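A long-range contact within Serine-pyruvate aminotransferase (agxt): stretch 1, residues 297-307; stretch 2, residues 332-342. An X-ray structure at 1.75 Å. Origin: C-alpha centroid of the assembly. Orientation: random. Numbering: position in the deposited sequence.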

# COMPACT_ATOMS: atom_id res chain seq x y z
N TYR A 297 -17.76 18.92 -18.17
CA TYR A 297 -18.11 17.49 -18.31
C TYR A 297 -16.84 16.65 -18.43
O TYR A 297 -16.12 16.72 -19.44
CB TYR A 297 -19.01 17.26 -19.54
CG TYR A 297 -20.44 17.78 -19.45
CD1 TYR A 297 -21.06 18.03 -18.23
CD2 TYR A 297 -21.21 17.97 -20.62
CE1 TYR A 297 -22.39 18.49 -18.17
CE2 TYR A 297 -22.53 18.42 -20.57
CZ TYR A 297 -23.12 18.67 -19.35
OH TYR A 297 -24.43 19.11 -19.29
N SER A 298 -16.50 15.90 -17.39
CA SER A 298 -15.28 15.09 -17.42
C SER A 298 -15.44 13.94 -18.39
O SER A 298 -16.54 13.45 -18.63
CB SER A 298 -14.88 14.52 -16.03
OG SER A 298 -15.66 13.37 -15.70
N ASN A 299 -14.31 13.53 -18.94
CA ASN A 299 -14.25 12.41 -19.85
C ASN A 299 -13.99 11.05 -19.16
O ASN A 299 -13.77 10.03 -19.84
CB ASN A 299 -13.25 12.74 -20.97
CG ASN A 299 -13.71 13.95 -21.80
OD1 ASN A 299 -14.93 14.22 -21.90
ND2 ASN A 299 -12.77 14.68 -22.37
N THR A 300 -14.07 11.03 -17.83
CA THR A 300 -13.89 9.79 -17.06
C THR A 300 -15.09 9.40 -16.25
O THR A 300 -15.29 8.21 -16.00
CB THR A 300 -12.65 9.84 -16.11
OG1 THR A 300 -12.81 10.93 -15.18
CG2 THR A 300 -11.40 10.06 -16.93
N VAL A 301 -15.89 10.37 -15.81
CA VAL A 301 -17.05 10.13 -14.93
C VAL A 301 -18.22 11.04 -15.33
O VAL A 301 -18.03 12.24 -15.54
CB VAL A 301 -16.73 10.45 -13.44
CG1 VAL A 301 -17.96 10.20 -12.55
CG2 VAL A 301 -15.54 9.62 -12.93
N THR A 302 -19.42 10.48 -15.40
CA THR A 302 -20.63 11.25 -15.66
C THR A 302 -21.66 10.86 -14.62
O THR A 302 -21.93 9.68 -14.44
CB THR A 302 -21.19 10.94 -17.09
OG1 THR A 302 -20.17 11.21 -18.06
CG2 THR A 302 -22.40 11.83 -17.39
N GLY A 303 -22.24 11.85 -13.95
CA GLY A 303 -23.30 11.60 -12.96
C GLY A 303 -24.64 11.72 -13.66
O GLY A 303 -24.85 12.63 -14.49
N VAL A 304 -25.56 10.80 -13.33
CA VAL A 304 -26.82 10.68 -14.06
C VAL A 304 -27.94 10.86 -13.06
O VAL A 304 -28.16 10.02 -12.21
CB VAL A 304 -26.94 9.29 -14.81
CG1 VAL A 304 -28.21 9.22 -15.64
CG2 VAL A 304 -25.71 9.03 -15.72
N ILE A 305 -28.63 12.01 -13.15
CA ILE A 305 -29.73 12.31 -12.24
C ILE A 305 -30.96 11.45 -12.56
O ILE A 305 -31.34 11.31 -13.73
CB ILE A 305 -30.09 13.83 -12.27
CG1 ILE A 305 -28.92 14.66 -11.70
CG2 ILE A 305 -31.35 14.10 -11.44
CD1 ILE A 305 -28.88 16.09 -12.20
N LEU A 306 -31.53 10.86 -11.52
CA LEU A 306 -32.79 10.10 -11.58
C LEU A 306 -33.92 10.86 -10.90
O LEU A 306 -33.86 11.15 -9.70
CB LEU A 306 -32.63 8.72 -10.94
CG LEU A 306 -31.72 7.74 -11.68
CD1 LEU A 306 -31.48 6.49 -10.84
CD2 LEU A 306 -32.29 7.39 -13.05
N LYS A 307 -34.97 11.15 -11.67
CA LYS A 307 -36.12 11.93 -11.19
C LYS A 307 -37.15 11.08 -10.45
O LYS A 307 -37.85 11.57 -9.57
CB LYS A 307 -36.78 12.67 -12.36
CG LYS A 307 -35.85 13.65 -13.08
CD LYS A 307 -35.84 15.01 -12.38
CE LYS A 307 -34.48 15.70 -12.47
NZ LYS A 307 -33.92 15.80 -13.84
N ALA A 332 -26.79 16.68 -2.43
CA ALA A 332 -27.61 17.58 -3.24
C ALA A 332 -28.28 16.93 -4.46
O ALA A 332 -29.17 17.53 -5.07
CB ALA A 332 -26.80 18.78 -3.67
N PHE A 333 -27.86 15.71 -4.80
CA PHE A 333 -28.36 15.04 -6.00
C PHE A 333 -28.84 13.62 -5.71
O PHE A 333 -28.36 12.96 -4.78
CB PHE A 333 -27.28 14.97 -7.08
CG PHE A 333 -26.81 16.30 -7.58
CD1 PHE A 333 -27.50 16.95 -8.60
CD2 PHE A 333 -25.66 16.89 -7.06
CE1 PHE A 333 -27.07 18.18 -9.08
CE2 PHE A 333 -25.21 18.12 -7.53
CZ PHE A 333 -25.92 18.78 -8.55
N LYS A 334 -29.82 13.17 -6.50
CA LYS A 334 -30.24 11.77 -6.53
C LYS A 334 -29.76 11.23 -7.88
O LYS A 334 -30.27 11.63 -8.93
CB LYS A 334 -31.76 11.64 -6.37
CG LYS A 334 -32.25 10.22 -6.14
CD LYS A 334 -33.75 10.22 -5.90
CE LYS A 334 -34.36 8.83 -6.11
NZ LYS A 334 -35.77 8.90 -6.61
N TYR A 335 -28.77 10.35 -7.84
CA TYR A 335 -28.06 9.96 -9.06
C TYR A 335 -27.25 8.68 -8.94
O TYR A 335 -27.05 8.15 -7.84
CB TYR A 335 -27.15 11.12 -9.53
CG TYR A 335 -25.88 11.36 -8.69
CD1 TYR A 335 -25.96 11.71 -7.35
CD2 TYR A 335 -24.61 11.26 -9.28
CE1 TYR A 335 -24.80 11.95 -6.58
CE2 TYR A 335 -23.44 11.51 -8.53
CZ TYR A 335 -23.55 11.85 -7.19
OH TYR A 335 -22.42 12.06 -6.44
N PHE A 336 -26.80 8.17 -10.09
CA PHE A 336 -25.75 7.16 -10.13
C PHE A 336 -24.65 7.66 -11.05
O PHE A 336 -24.83 8.63 -11.77
CB PHE A 336 -26.30 5.77 -10.56
CG PHE A 336 -26.72 5.68 -12.01
CD1 PHE A 336 -27.99 6.10 -12.41
CD2 PHE A 336 -25.84 5.19 -12.98
CE1 PHE A 336 -28.39 6.03 -13.75
CE2 PHE A 336 -26.23 5.13 -14.33
CZ PHE A 336 -27.51 5.55 -14.71
N ARG A 337 -23.50 7.02 -11.03
CA ARG A 337 -22.38 7.45 -11.85
C ARG A 337 -21.95 6.40 -12.84
O ARG A 337 -21.93 5.20 -12.54
CB ARG A 337 -21.19 7.81 -10.97
CG ARG A 337 -21.39 9.09 -10.17
CD ARG A 337 -20.19 9.31 -9.25
NE ARG A 337 -20.19 8.35 -8.15
CZ ARG A 337 -19.15 8.10 -7.35
NH1 ARG A 337 -18.00 8.74 -7.52
NH2 ARG A 337 -19.26 7.22 -6.35
N ILE A 338 -21.55 6.87 -14.02
CA ILE A 338 -20.93 6.03 -15.02
C ILE A 338 -19.44 6.33 -15.03
O ILE A 338 -19.04 7.46 -15.26
CB ILE A 338 -21.52 6.28 -16.45
CG1 ILE A 338 -23.05 6.20 -16.45
CG2 ILE A 338 -20.93 5.28 -17.45
CD1 ILE A 338 -23.67 6.70 -17.77
N GLY A 339 -18.63 5.31 -14.80
CA GLY A 339 -17.20 5.43 -14.96
C GLY A 339 -16.83 4.96 -16.33
O GLY A 339 -17.17 3.83 -16.70
N HIS A 340 -16.16 5.82 -17.11
CA HIS A 340 -15.77 5.50 -18.47
C HIS A 340 -14.33 5.92 -18.63
O HIS A 340 -14.03 7.00 -19.10
CB HIS A 340 -16.69 6.16 -19.53
CG HIS A 340 -17.14 7.56 -19.19
ND1 HIS A 340 -16.33 8.67 -19.38
CD2 HIS A 340 -18.31 8.03 -18.70
CE1 HIS A 340 -16.99 9.75 -19.00
NE2 HIS A 340 -18.18 9.40 -18.58
N MET A 341 -13.42 5.03 -18.22
CA MET A 341 -12.01 5.37 -18.12
C MET A 341 -11.12 4.14 -18.20
O MET A 341 -11.53 3.03 -17.86
CB MET A 341 -11.72 6.16 -16.84
CG MET A 341 -11.83 5.29 -15.56
SD MET A 341 -11.50 6.20 -14.04
CE MET A 341 -13.17 6.64 -13.55
N GLY A 342 -9.89 4.34 -18.64
CA GLY A 342 -8.92 3.24 -18.75
C GLY A 342 -8.97 2.67 -20.15
O GLY A 342 -8.55 3.33 -21.11
O HOH W 1 -37.29 11.07 -7.05

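Two neighbouring antiparallel strands, 301-305 and 335-339, pair through backbone hydrogen bonds, and a histidine at one end ties its side chain into the ladder. The contact buries 856 Å² in total.

Thr302 and Ile338 form one hydrogen-bonded pair: Thr302 N to Ile338 O is 3.0 Å, and Ile338 N to Thr302 O is 2.9 Å. Val304 and Phe336 form the next, with Val304 N to Phe336 O at 2.8 Å and Phe336 N to Val304 O at 3.1 Å. The ladder runs past both strands. His340 N donates to Thr300 O (2.8 Å), and Leu306 N donates to Lys334 O (3.0 Å).

The side chains of Thr302, Val304, Phe336 and Ile338 share one face of the sheet. Val304 CB lies over the Phe336 ring, 4.0 Å from its centroid, while Leu306 CD1 meets the ring edge at Phe336 CD1 (3.8 Å). Val304 CG2 also packs on Ile338 CD1 (3.7 Å). These branched and aromatic groups suit a buried, apolar surface.

Thr302 is the polar member of this face, and its hydroxyl has a partner: Thr302 OG1 and His340 NE2 are hydrogen-bonded at 2.7 Å. At the other ring nitrogen, His340 ND1 makes a weak bond to Asn299 O (2.9 Å). Both ring nitrogens of the buried histidine are thus engaged.

Val301, Ile305, Tyr335 and Arg337 point to the other face. Gly303 lies between Val301 and Ile305. An ideal CB there would sit 3.2 Å from Tyr335 CD2, a tight fit, so the bare glycine leaves room for the ring. The ends of Tyr335 and Arg337 lead away and are hydrogen-bonded elsewhere in the structure. At the exposed end, a water bridges Lys307 O (2.6 Å from the water O) and Lys334 NZ (2.7 Å from it).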